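Local coordinates for beta-glucuronidase (Dictyoglomus thermophilum, PDB 6XXW), which probably hydrolyses beta-D-glucuronides, as a glycoside hydrolase of family 2 with a sugar-binding domain ahead of a TIM barrel, at residues G37-R42 and Y76-F81; Y105-L110 and E134-I139; K33-V38 and R184-Y189; L93-A98 and S180-P185. All coordinates share one frame; numbering follows the deposited sequence.

Contact 1 of 4, residues G37-R42 and Y76-F81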
# COMPACT_ATOMS: atom_id res chain seq x y z
N GLY A 37 25.82 -5.54 22.18
CA GLY A 37 25.80 -6.86 21.57
C GLY A 37 24.61 -7.63 22.07
O GLY A 37 23.56 -7.02 22.34
N VAL A 38 24.74 -8.93 22.27
CA VAL A 38 23.63 -9.77 22.71
C VAL A 38 23.73 -9.97 24.22
O VAL A 38 24.74 -10.50 24.71
CB VAL A 38 23.62 -11.12 21.98
CG1 VAL A 38 22.47 -11.99 22.46
CG2 VAL A 38 23.55 -10.92 20.48
N TRP A 39 22.69 -9.59 24.95
CA TRP A 39 22.65 -9.77 26.40
C TRP A 39 21.58 -10.79 26.76
O TRP A 39 20.70 -11.11 25.97
CB TRP A 39 22.32 -8.46 27.11
CG TRP A 39 23.36 -7.37 27.08
CD1 TRP A 39 24.03 -6.89 25.99
CD2 TRP A 39 23.80 -6.60 28.19
NE1 TRP A 39 24.86 -5.86 26.36
CE2 TRP A 39 24.74 -5.67 27.72
CE3 TRP A 39 23.48 -6.60 29.56
CZ2 TRP A 39 25.37 -4.75 28.56
CZ3 TRP A 39 24.10 -5.69 30.39
CH2 TRP A 39 25.05 -4.79 29.89
N GLU A 40 21.64 -11.29 28.00
CA GLU A 40 20.51 -12.06 28.50
C GLU A 40 19.51 -11.11 29.15
O GLU A 40 19.89 -10.05 29.65
CB GLU A 40 20.98 -13.13 29.49
CG GLU A 40 21.69 -14.29 28.80
CD GLU A 40 22.11 -15.39 29.76
OE1 GLU A 40 23.24 -15.32 30.27
OE2 GLU A 40 21.33 -16.34 29.98
N PHE A 41 18.24 -11.49 29.13
CA PHE A 41 17.15 -10.57 29.47
C PHE A 41 16.02 -11.36 30.12
O PHE A 41 15.69 -12.46 29.67
CB PHE A 41 16.66 -9.85 28.19
CG PHE A 41 15.43 -8.98 28.37
CD1 PHE A 41 14.15 -9.53 28.36
CD2 PHE A 41 15.55 -7.60 28.45
CE1 PHE A 41 13.02 -8.71 28.49
CE2 PHE A 41 14.42 -6.78 28.58
CZ PHE A 41 13.16 -7.35 28.59
N ARG A 42 15.43 -10.79 31.16
CA ARG A 42 14.27 -11.41 31.80
C ARG A 42 13.40 -10.31 32.38
O ARG A 42 13.82 -9.16 32.51
CB ARG A 42 14.68 -12.39 32.91
CG ARG A 42 15.45 -11.73 34.04
CD ARG A 42 15.93 -12.74 35.09
NE ARG A 42 16.55 -12.04 36.20
CZ ARG A 42 15.87 -11.56 37.23
NH1 ARG A 42 16.50 -10.90 38.19
NH2 ARG A 42 14.55 -11.75 37.29
N TYR A 76 18.70 -6.99 32.50
CA TYR A 76 19.70 -7.36 31.51
C TYR A 76 20.92 -7.92 32.22
O TYR A 76 21.27 -7.47 33.31
CB TYR A 76 20.11 -6.14 30.69
CG TYR A 76 19.08 -5.59 29.74
CD1 TYR A 76 18.02 -4.81 30.19
CD2 TYR A 76 19.19 -5.83 28.37
CE1 TYR A 76 17.08 -4.28 29.29
CE2 TYR A 76 18.25 -5.31 27.46
CZ TYR A 76 17.21 -4.54 27.93
OH TYR A 76 16.30 -4.03 27.04
N LYS A 77 21.59 -8.90 31.59
CA LYS A 77 22.75 -9.54 32.20
C LYS A 77 23.79 -9.87 31.14
O LYS A 77 23.43 -10.33 30.04
CB LYS A 77 22.36 -10.84 32.93
CG LYS A 77 23.55 -11.59 33.54
CD LYS A 77 23.08 -12.71 34.45
CE LYS A 77 23.76 -14.02 34.11
NZ LYS A 77 23.14 -15.17 34.82
N LYS A 78 25.07 -9.69 31.47
CA LYS A 78 26.15 -9.98 30.54
C LYS A 78 27.44 -10.21 31.31
O LYS A 78 27.70 -9.56 32.33
CB LYS A 78 26.36 -8.84 29.53
CG LYS A 78 27.25 -9.23 28.35
CD LYS A 78 27.24 -8.18 27.25
CE LYS A 78 27.63 -8.81 25.92
NZ LYS A 78 28.26 -7.82 25.01
N SER A 79 28.27 -11.11 30.79
CA SER A 79 29.60 -11.36 31.31
C SER A 79 30.62 -10.49 30.59
O SER A 79 30.51 -10.24 29.38
CB SER A 79 30.00 -12.83 31.14
OG SER A 79 29.19 -13.68 31.91
N PHE A 80 31.64 -10.07 31.33
CA PHE A 80 32.75 -9.34 30.72
C PHE A 80 34.01 -9.62 31.53
O PHE A 80 33.95 -9.98 32.70
CB PHE A 80 32.46 -7.84 30.62
CG PHE A 80 32.34 -7.14 31.95
CD1 PHE A 80 31.14 -7.19 32.67
CD2 PHE A 80 33.40 -6.43 32.47
CE1 PHE A 80 31.02 -6.54 33.89
CE2 PHE A 80 33.30 -5.79 33.70
CZ PHE A 80 32.10 -5.84 34.41
N PHE A 81 35.14 -9.46 30.86
CA PHE A 81 36.45 -9.74 31.44
C PHE A 81 37.21 -8.43 31.56
O PHE A 81 37.21 -7.63 30.62
CB PHE A 81 37.22 -10.74 30.57
CG PHE A 81 36.62 -12.12 30.56
CD1 PHE A 81 35.56 -12.42 29.72
CD2 PHE A 81 37.10 -13.11 31.41
CE1 PHE A 81 34.98 -13.68 29.71
CE2 PHE A 81 36.52 -14.37 31.41
CZ PHE A 81 35.47 -14.66 30.56
O HOH W 1 24.93 -12.95 29.92
O HOH W 2 21.99 -16.83 32.97

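Contact 2 of 4, residues Y105-L110 and E134-I139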
# COMPACT_ATOMS: atom_id res chain seq x y z
N TYR A 105 24.29 -3.10 38.53
CA TYR A 105 24.98 -3.98 39.46
C TYR A 105 26.21 -4.58 38.80
O TYR A 105 26.13 -5.13 37.70
CB TYR A 105 24.09 -5.11 39.95
CG TYR A 105 22.84 -4.66 40.66
CD1 TYR A 105 21.74 -4.20 39.94
CD2 TYR A 105 22.76 -4.70 42.05
CE1 TYR A 105 20.58 -3.78 40.60
CE2 TYR A 105 21.61 -4.28 42.71
CZ TYR A 105 20.53 -3.83 41.98
OH TYR A 105 19.39 -3.41 42.62
N VAL A 106 27.35 -4.50 39.49
CA VAL A 106 28.59 -5.14 39.06
C VAL A 106 28.89 -6.25 40.06
O VAL A 106 29.14 -5.97 41.24
CB VAL A 106 29.74 -4.14 38.96
CG1 VAL A 106 31.05 -4.85 38.68
CG2 VAL A 106 29.44 -3.09 37.88
N ASN A 107 28.84 -7.50 39.60
CA ASN A 107 29.00 -8.68 40.47
C ASN A 107 28.08 -8.60 41.69
O ASN A 107 28.48 -8.91 42.81
CB ASN A 107 30.46 -8.84 40.89
CG ASN A 107 31.37 -9.06 39.69
OD1 ASN A 107 31.05 -9.86 38.82
ND2 ASN A 107 32.48 -8.34 39.64
N GLY A 108 26.84 -8.19 41.46
CA GLY A 108 25.85 -8.08 42.51
C GLY A 108 25.89 -6.80 43.31
O GLY A 108 25.00 -6.58 44.15
N ASN A 109 26.88 -5.94 43.10
CA ASN A 109 27.03 -4.69 43.83
C ASN A 109 26.37 -3.54 43.08
O ASN A 109 26.70 -3.29 41.92
CB ASN A 109 28.51 -4.37 44.03
CG ASN A 109 29.22 -5.42 44.85
OD1 ASN A 109 29.17 -5.39 46.07
ND2 ASN A 109 29.89 -6.37 44.17
N LEU A 110 25.48 -2.81 43.76
CA LEU A 110 24.85 -1.63 43.17
C LEU A 110 25.88 -0.51 43.04
O LEU A 110 26.38 0.00 44.04
CB LEU A 110 23.68 -1.18 44.02
CG LEU A 110 23.12 0.17 43.58
CD1 LEU A 110 22.28 -0.02 42.32
CD2 LEU A 110 22.32 0.82 44.71
N GLU A 134 36.35 -13.29 34.96
CA GLU A 134 34.98 -13.00 34.53
C GLU A 134 34.28 -12.09 35.53
O GLU A 134 34.46 -12.19 36.75
CB GLU A 134 34.19 -14.31 34.38
CG GLU A 134 32.83 -14.12 33.71
CD GLU A 134 31.92 -15.32 33.90
OE1 GLU A 134 32.17 -16.12 34.83
OE2 GLU A 134 30.95 -15.46 33.12
N ASN A 135 33.47 -11.18 35.00
CA ASN A 135 32.61 -10.31 35.79
C ASN A 135 31.21 -10.38 35.22
O ASN A 135 31.01 -10.79 34.07
CB ASN A 135 33.12 -8.87 35.78
CG ASN A 135 34.48 -8.74 36.42
OD1 ASN A 135 34.60 -8.28 37.56
ND2 ASN A 135 35.52 -9.15 35.71
N ILE A 136 30.23 -10.01 36.04
CA ILE A 136 28.82 -10.01 35.63
C ILE A 136 28.27 -8.60 35.84
O ILE A 136 28.34 -8.06 36.95
CB ILE A 136 27.99 -11.03 36.43
CG1 ILE A 136 28.58 -12.43 36.29
CG2 ILE A 136 26.52 -10.97 36.03
CD1 ILE A 136 28.66 -12.92 34.88
N ILE A 137 27.73 -8.01 34.78
CA ILE A 137 26.97 -6.77 34.90
C ILE A 137 25.49 -7.10 34.78
O ILE A 137 25.08 -7.90 33.93
CB ILE A 137 27.39 -5.72 33.86
CG1 ILE A 137 26.44 -4.52 33.95
CG2 ILE A 137 27.41 -6.33 32.46
CD1 ILE A 137 26.92 -3.29 33.22
N GLU A 138 24.69 -6.50 35.65
CA GLU A 138 23.24 -6.61 35.53
C GLU A 138 22.65 -5.21 35.60
O GLU A 138 23.07 -4.39 36.42
CB GLU A 138 22.66 -7.51 36.62
CG GLU A 138 23.12 -8.96 36.49
CD GLU A 138 22.68 -9.82 37.65
OE1 GLU A 138 21.66 -10.53 37.49
OE2 GLU A 138 23.35 -9.76 38.71
N ILE A 139 21.69 -4.93 34.72
CA ILE A 139 21.06 -3.63 34.66
C ILE A 139 19.56 -3.84 34.77
O ILE A 139 18.96 -4.56 33.96
CB ILE A 139 21.41 -2.86 33.37
CG1 ILE A 139 22.93 -2.60 33.34
CG2 ILE A 139 20.60 -1.54 33.29
CD1 ILE A 139 23.47 -2.05 32.03
O HOH W 3 25.70 -8.14 38.91

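Contact 3 of 4, residues K33-V38 and R184-Y189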
# COMPACT_ATOMS: atom_id res chain seq x y z
N LYS A 33 35.85 -0.06 26.04
CA LYS A 33 35.34 -1.39 25.74
C LYS A 33 33.82 -1.29 25.61
O LYS A 33 33.14 -0.95 26.58
CB LYS A 33 35.72 -2.39 26.84
CG LYS A 33 35.22 -3.82 26.62
CD LYS A 33 35.69 -4.35 25.26
CE LYS A 33 35.47 -5.85 25.14
NZ LYS A 33 35.11 -6.22 23.75
N ASP A 34 33.29 -1.58 24.43
CA ASP A 34 31.86 -1.46 24.18
C ASP A 34 31.18 -2.78 24.54
O ASP A 34 31.54 -3.83 24.00
CB ASP A 34 31.64 -1.09 22.71
CG ASP A 34 30.17 -1.03 22.32
OD1 ASP A 34 29.31 -0.88 23.21
OD2 ASP A 34 29.88 -1.14 21.11
N LEU A 35 30.21 -2.73 25.46
CA LEU A 35 29.50 -3.93 25.89
C LEU A 35 28.22 -4.17 25.09
O LEU A 35 27.48 -5.11 25.40
CB LEU A 35 29.16 -3.85 27.38
CG LEU A 35 30.33 -3.82 28.37
CD1 LEU A 35 29.82 -4.05 29.79
CD2 LEU A 35 31.37 -4.86 28.01
N SER A 36 27.95 -3.36 24.08
CA SER A 36 26.82 -3.60 23.19
C SER A 36 26.96 -4.96 22.54
O SER A 36 28.06 -5.49 22.37
CB SER A 36 26.74 -2.51 22.12
OG SER A 36 26.81 -1.24 22.72
N GLY A 37 25.82 -5.54 22.18
CA GLY A 37 25.80 -6.86 21.57
C GLY A 37 24.61 -7.63 22.07
O GLY A 37 23.56 -7.02 22.34
N VAL A 38 24.74 -8.93 22.27
CA VAL A 38 23.63 -9.77 22.71
C VAL A 38 23.73 -9.97 24.22
O VAL A 38 24.74 -10.50 24.71
CB VAL A 38 23.62 -11.12 21.98
CG1 VAL A 38 22.47 -11.99 22.46
CG2 VAL A 38 23.55 -10.92 20.48
N ARG A 184 20.86 3.21 24.51
CA ARG A 184 22.14 3.72 24.03
C ARG A 184 23.25 2.85 24.62
O ARG A 184 23.02 2.14 25.60
CB ARG A 184 22.31 5.20 24.38
CG ARG A 184 21.22 6.06 23.73
CD ARG A 184 21.27 7.53 24.11
NE ARG A 184 20.03 8.19 23.72
CZ ARG A 184 19.57 9.30 24.28
NH1 ARG A 184 20.27 9.90 25.25
NH2 ARG A 184 18.42 9.84 23.87
N PRO A 185 24.44 2.88 24.02
CA PRO A 185 25.46 1.87 24.35
C PRO A 185 25.87 1.87 25.81
O PRO A 185 25.95 2.91 26.47
CB PRO A 185 26.63 2.25 23.44
CG PRO A 185 25.96 2.84 22.23
CD PRO A 185 24.82 3.64 22.81
N VAL A 186 26.12 0.66 26.31
CA VAL A 186 26.77 0.44 27.60
C VAL A 186 28.25 0.25 27.32
O VAL A 186 28.62 -0.60 26.50
CB VAL A 186 26.19 -0.79 28.31
CG1 VAL A 186 26.88 -0.99 29.65
CG2 VAL A 186 24.66 -0.67 28.47
N VAL A 187 29.11 1.03 27.97
CA VAL A 187 30.54 0.89 27.74
C VAL A 187 31.29 0.98 29.06
O VAL A 187 30.80 1.54 30.05
CB VAL A 187 31.09 1.95 26.74
CG1 VAL A 187 30.23 2.02 25.47
CG2 VAL A 187 31.18 3.30 27.41
N ILE A 188 32.48 0.40 29.07
CA ILE A 188 33.42 0.52 30.18
C ILE A 188 34.66 1.21 29.64
O ILE A 188 35.15 0.87 28.56
CB ILE A 188 33.76 -0.85 30.78
CG1 ILE A 188 32.49 -1.51 31.31
CG2 ILE A 188 34.73 -0.70 31.94
CD1 ILE A 188 32.74 -2.78 32.07
N TYR A 189 35.16 2.20 30.37
CA TYR A 189 36.33 2.91 29.89
C TYR A 189 37.25 3.19 31.06
O TYR A 189 36.82 3.22 32.22
CB TYR A 189 35.94 4.20 29.13
CG TYR A 189 35.29 5.30 29.94
CD1 TYR A 189 33.91 5.32 30.15
CD2 TYR A 189 36.04 6.35 30.45
CE1 TYR A 189 33.30 6.35 30.88
CE2 TYR A 189 35.45 7.38 31.18
CZ TYR A 189 34.09 7.37 31.39
OH TYR A 189 33.52 8.40 32.11

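Contact 4 of 4, residues L93-A98 and S180-P185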
# COMPACT_ATOMS: atom_id res chain seq x y z
N LEU A 93 31.93 2.67 34.27
CA LEU A 93 30.87 1.96 33.57
C LEU A 93 29.80 2.98 33.22
O LEU A 93 29.23 3.60 34.11
CB LEU A 93 30.30 0.85 34.44
CG LEU A 93 29.03 0.15 33.99
CD1 LEU A 93 29.26 -0.52 32.66
CD2 LEU A 93 28.67 -0.87 35.02
N ARG A 94 29.54 3.16 31.92
CA ARG A 94 28.64 4.18 31.43
C ARG A 94 27.46 3.54 30.71
O ARG A 94 27.63 2.63 29.90
CB ARG A 94 29.39 5.13 30.48
CG ARG A 94 28.53 5.96 29.55
CD ARG A 94 28.07 7.24 30.23
NE ARG A 94 29.19 8.10 30.60
CZ ARG A 94 29.56 9.18 29.91
NH1 ARG A 94 28.91 9.53 28.80
NH2 ARG A 94 30.60 9.90 30.33
N VAL A 95 26.25 4.01 31.03
CA VAL A 95 25.03 3.59 30.34
C VAL A 95 24.52 4.81 29.59
O VAL A 95 24.23 5.85 30.20
CB VAL A 95 23.97 3.05 31.30
CG1 VAL A 95 22.70 2.64 30.54
CG2 VAL A 95 24.51 1.87 32.09
N GLY A 96 24.43 4.71 28.26
CA GLY A 96 24.06 5.86 27.47
C GLY A 96 22.65 6.35 27.76
O GLY A 96 22.41 7.56 27.81
N ALA A 97 21.71 5.42 27.91
CA ALA A 97 20.32 5.76 28.24
C ALA A 97 19.55 4.48 28.55
O ALA A 97 19.76 3.45 27.90
CB ALA A 97 19.63 6.52 27.10
N ALA A 98 18.66 4.56 29.55
CA ALA A 98 17.75 3.47 29.88
C ALA A 98 16.44 4.06 30.39
O ALA A 98 16.44 4.81 31.37
CB ALA A 98 18.36 2.54 30.93
N SER A 180 10.85 0.98 25.97
CA SER A 180 11.73 0.82 27.11
C SER A 180 12.86 -0.15 26.79
O SER A 180 12.80 -0.93 25.83
CB SER A 180 10.97 0.33 28.35
OG SER A 180 11.86 0.27 29.47
N GLY A 181 13.89 -0.10 27.63
CA GLY A 181 15.08 -0.90 27.46
C GLY A 181 16.31 -0.04 27.56
O GLY A 181 16.26 1.12 27.98
N ILE A 182 17.45 -0.61 27.18
CA ILE A 182 18.72 0.11 27.16
C ILE A 182 18.89 0.65 25.75
O ILE A 182 19.26 -0.08 24.83
CB ILE A 182 19.90 -0.78 27.57
CG1 ILE A 182 19.69 -1.35 28.98
CG2 ILE A 182 21.20 0.05 27.55
CD1 ILE A 182 20.68 -2.45 29.33
N HIS A 183 18.65 1.96 25.59
CA HIS A 183 18.51 2.57 24.27
C HIS A 183 19.82 3.08 23.70
O HIS A 183 19.89 3.36 22.50
CB HIS A 183 17.50 3.72 24.36
CG HIS A 183 16.09 3.26 24.58
ND1 HIS A 183 15.12 4.07 25.13
CD2 HIS A 183 15.48 2.08 24.30
CE1 HIS A 183 13.97 3.41 25.19
NE2 HIS A 183 14.17 2.20 24.68
N ARG A 184 20.86 3.21 24.51
CA ARG A 184 22.14 3.72 24.03
C ARG A 184 23.25 2.85 24.62
O ARG A 184 23.02 2.14 25.60
CB ARG A 184 22.31 5.20 24.38
CG ARG A 184 21.22 6.06 23.73
CD ARG A 184 21.27 7.53 24.11
NE ARG A 184 20.03 8.19 23.72
CZ ARG A 184 19.57 9.30 24.28
NH1 ARG A 184 20.27 9.90 25.25
NH2 ARG A 184 18.42 9.84 23.87
N PRO A 185 24.44 2.88 24.02
CA PRO A 185 25.46 1.87 24.35
C PRO A 185 25.87 1.87 25.81
O PRO A 185 25.95 2.91 26.47
CB PRO A 185 26.63 2.25 23.44
CG PRO A 185 25.96 2.84 22.23
CD PRO A 185 24.82 3.64 22.81
O HOH W 4 23.17 9.60 26.13

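Contact 1 of 4, residues G37-R42 and Y76-F81
Glu40 and Lys77 form an antiparallel hydrogen-bonded pair: Glu40 N donates to Lys77 O at 2.9 Å, and Lys77 N returns a bond to Glu40 O at 2.8 Å. Their side chains lie alongside each other on one face of the sheet, yet Glu40 OE1 and Lys77 NZ stay 4.6 Å apart, beyond a salt bridge. Two waters fill in. One gives its protons to Glu40 OE1 and Lys77 O, while the other accepts from Lys77 NZ and donates to Glu40 OE2. The next pair, Phe41 and Tyr76, turns to the other face, where the edge of Phe41 meets the face of Tyr76 in a T-shaped stack, planes at 82° and CD2 of Phe41 3.5 Å from CZ of Tyr76. Lys78, its CG anti to the backbone N (chi1 -166°) and its chain extended, lies across Trp39, with CD in CH-pi contact 3.5 Å from the centroid of the five-membered ring. Trp39 NE1 and Lys78 NZ both donate to Leu35 O, which fixes the indole and the lysine end together. Strands 32-43 and 73-81 of the sugar-binding domain thus join with two chemistries: opposite charges linked through water on the Glu40 face and buried aromatic rings on the Phe41 face.

Contact 2 of 4, residues Y105-L110 and E134-I139
Asn107 carries its CG anti to its own carbonyl carbon (chi1 -62°), and Asn135 takes the same rotamer, which brings the two amides together across the strands. The Asn107 amide then works with both ends. Its ND2 donates to Asn135 OD1 at 3.0 Å, with the acceptor almost exactly in the Asn107 amide plane, while its OD1 takes the backbone N-H of Ile136 at 2.9 Å from a donor tilted 35° from the carbonyl plane. The two amide planes are 36° apart. Asn107 N completes the grip with a nearly straight bond to Ile136 O, 2.8 Å long. With an alanine here, Ile136 N would probably lose its acceptor and Asn135 OD1 one of its donors. Asn107 sits in the type I' turn from Val106 to Asn109 that joins strands 101-106 and 109-115, a tight beta hairpin in the antiparallel sheet of the sugar-binding domain. Asn109 ND2 and N both donate to Val106 O, gripping the turn from within. The amide pair also ties the hairpin and strand 134-142 to the loop containing Asn130, for Asn135 OD1 accepts from Asn130 N as well, and Asn107 ND2 has a second acceptor in Phe128 O. Just ahead of the turn, Tyr105 and Glu138 form a hydrogen-bonded pair, Tyr105 N to Glu138 O at 2.8 Å and Glu138 N to Tyr105 O at 2.9 Å, and Glu138 O lies at the edge of the Tyr105 ring. The phenol itself reaches Glu103.

Contact 3 of 4, residues K33-V38 and R184-Y189
Lys33 and Ile188 pair across an antiparallel join between strand 32-43, near the start of the sugar-binding domain, and strand 185-191, near its end; the join helps to close the jelly-roll beta sandwich characteristic of family 2 sugar-binding domains. Lys33 N donates to Ile188 O at 2.8 Å, and Ile188 N to Lys33 O at 2.9 Å. The adjoining pair, Asp34 with Val187, is non-hydrogen-bonded, and the ladder ends with Leu35 N to Val186 O, a more bent bond of 150°. At that point the first strand breaks into a short loop, and the two strands diverge. Leu35, its CG beside its backbone N (chi1 -64°), sends CD1 into the buried side, where it meets the CD1 methyl of Ile188 at 3.9 Å and, less closely, CG1 of Val186. Phe80 of strand 73-81 packs against both Leu35 and Ile188. Lys33 takes a different course: its chain bends away from strand 185-191, and NZ donates to Val32 O of the second subunit. On the face carrying Asp34 and Val187, OD1 of Asp34 approaches CG1 of Val187 and takes two donors from Ser36, two residues on. An Asx turn forms as Ser36 N meets OD1 from above the carboxylate plane at 3.0 Å. Ser36 OG donates to the same oxygen at its syn lone pair, 2.6 Å away, and OG in turn rests 3.6 Å from CB of Pro185.

Contact 4 of 4, residues L93-A98 and S180-P185
Gly96 and Ala97 meet the 181-185 run in a loose antiparallel arrangement, with Gly96 N to Pro185 O and His183 N to Ala97 O both 3.0 Å long and both bent to 141°. At each carbonyl the donor lies above the plane. A side chain on Gly96 would run into CB of Arg184, which already packs 3.6 Å from Gly96 C. With CG anti to its carbonyl carbon (chi1 -61°) and the chain extended to NE, Arg184 runs along Ala97, whose CB touches CD at 3.6 Å and lies over one face of the guanidinium. Both stretches turn a corner here, strand 90-99 at Gly96 and the other at Arg184, so their continuations enter different parts of the curled sheet of the sugar-binding domain. Elsewhere, Ile182 CG2 meets Val95 CG1 at 4.2 Å. A water in the plane of the guanidinium accepts from Arg184 NH1 and donates to Gly96 O at 2.7 Å. Arg184 NH2 forms a salt bridge with Glu308, in the range of the TIM barrel domain, and NH1 donates to Phe118 O. Replacing this arginine with a leucine would probably leave Glu308 without that charged mate and the bridging water without its donor.

From the N terminus, strand 32-43 opens two contacts that share Gly37 and Val38. Contact 1 closes first, joining that strand to 73-81. Contact 3 closes only at 184-189, spanning nearly the whole sugar-binding domain. Contact 4 begins at 93-98 and ends on 180-185, the same stretch as contact 3, with which it shares Arg184 and Pro185; contact 2, from 105-110 to 134-139, nests inside the loops of both. Contact 1 is complete before contacts 2 and 4 open. Strands 73-81 and 134-142 are neighbours, so contacts 1 and 2 adjoin through backbone bonding, while Ile137 packs on Leu93 and Val186, and Ile188 on Leu93, joining contacts 2, 3 and 4.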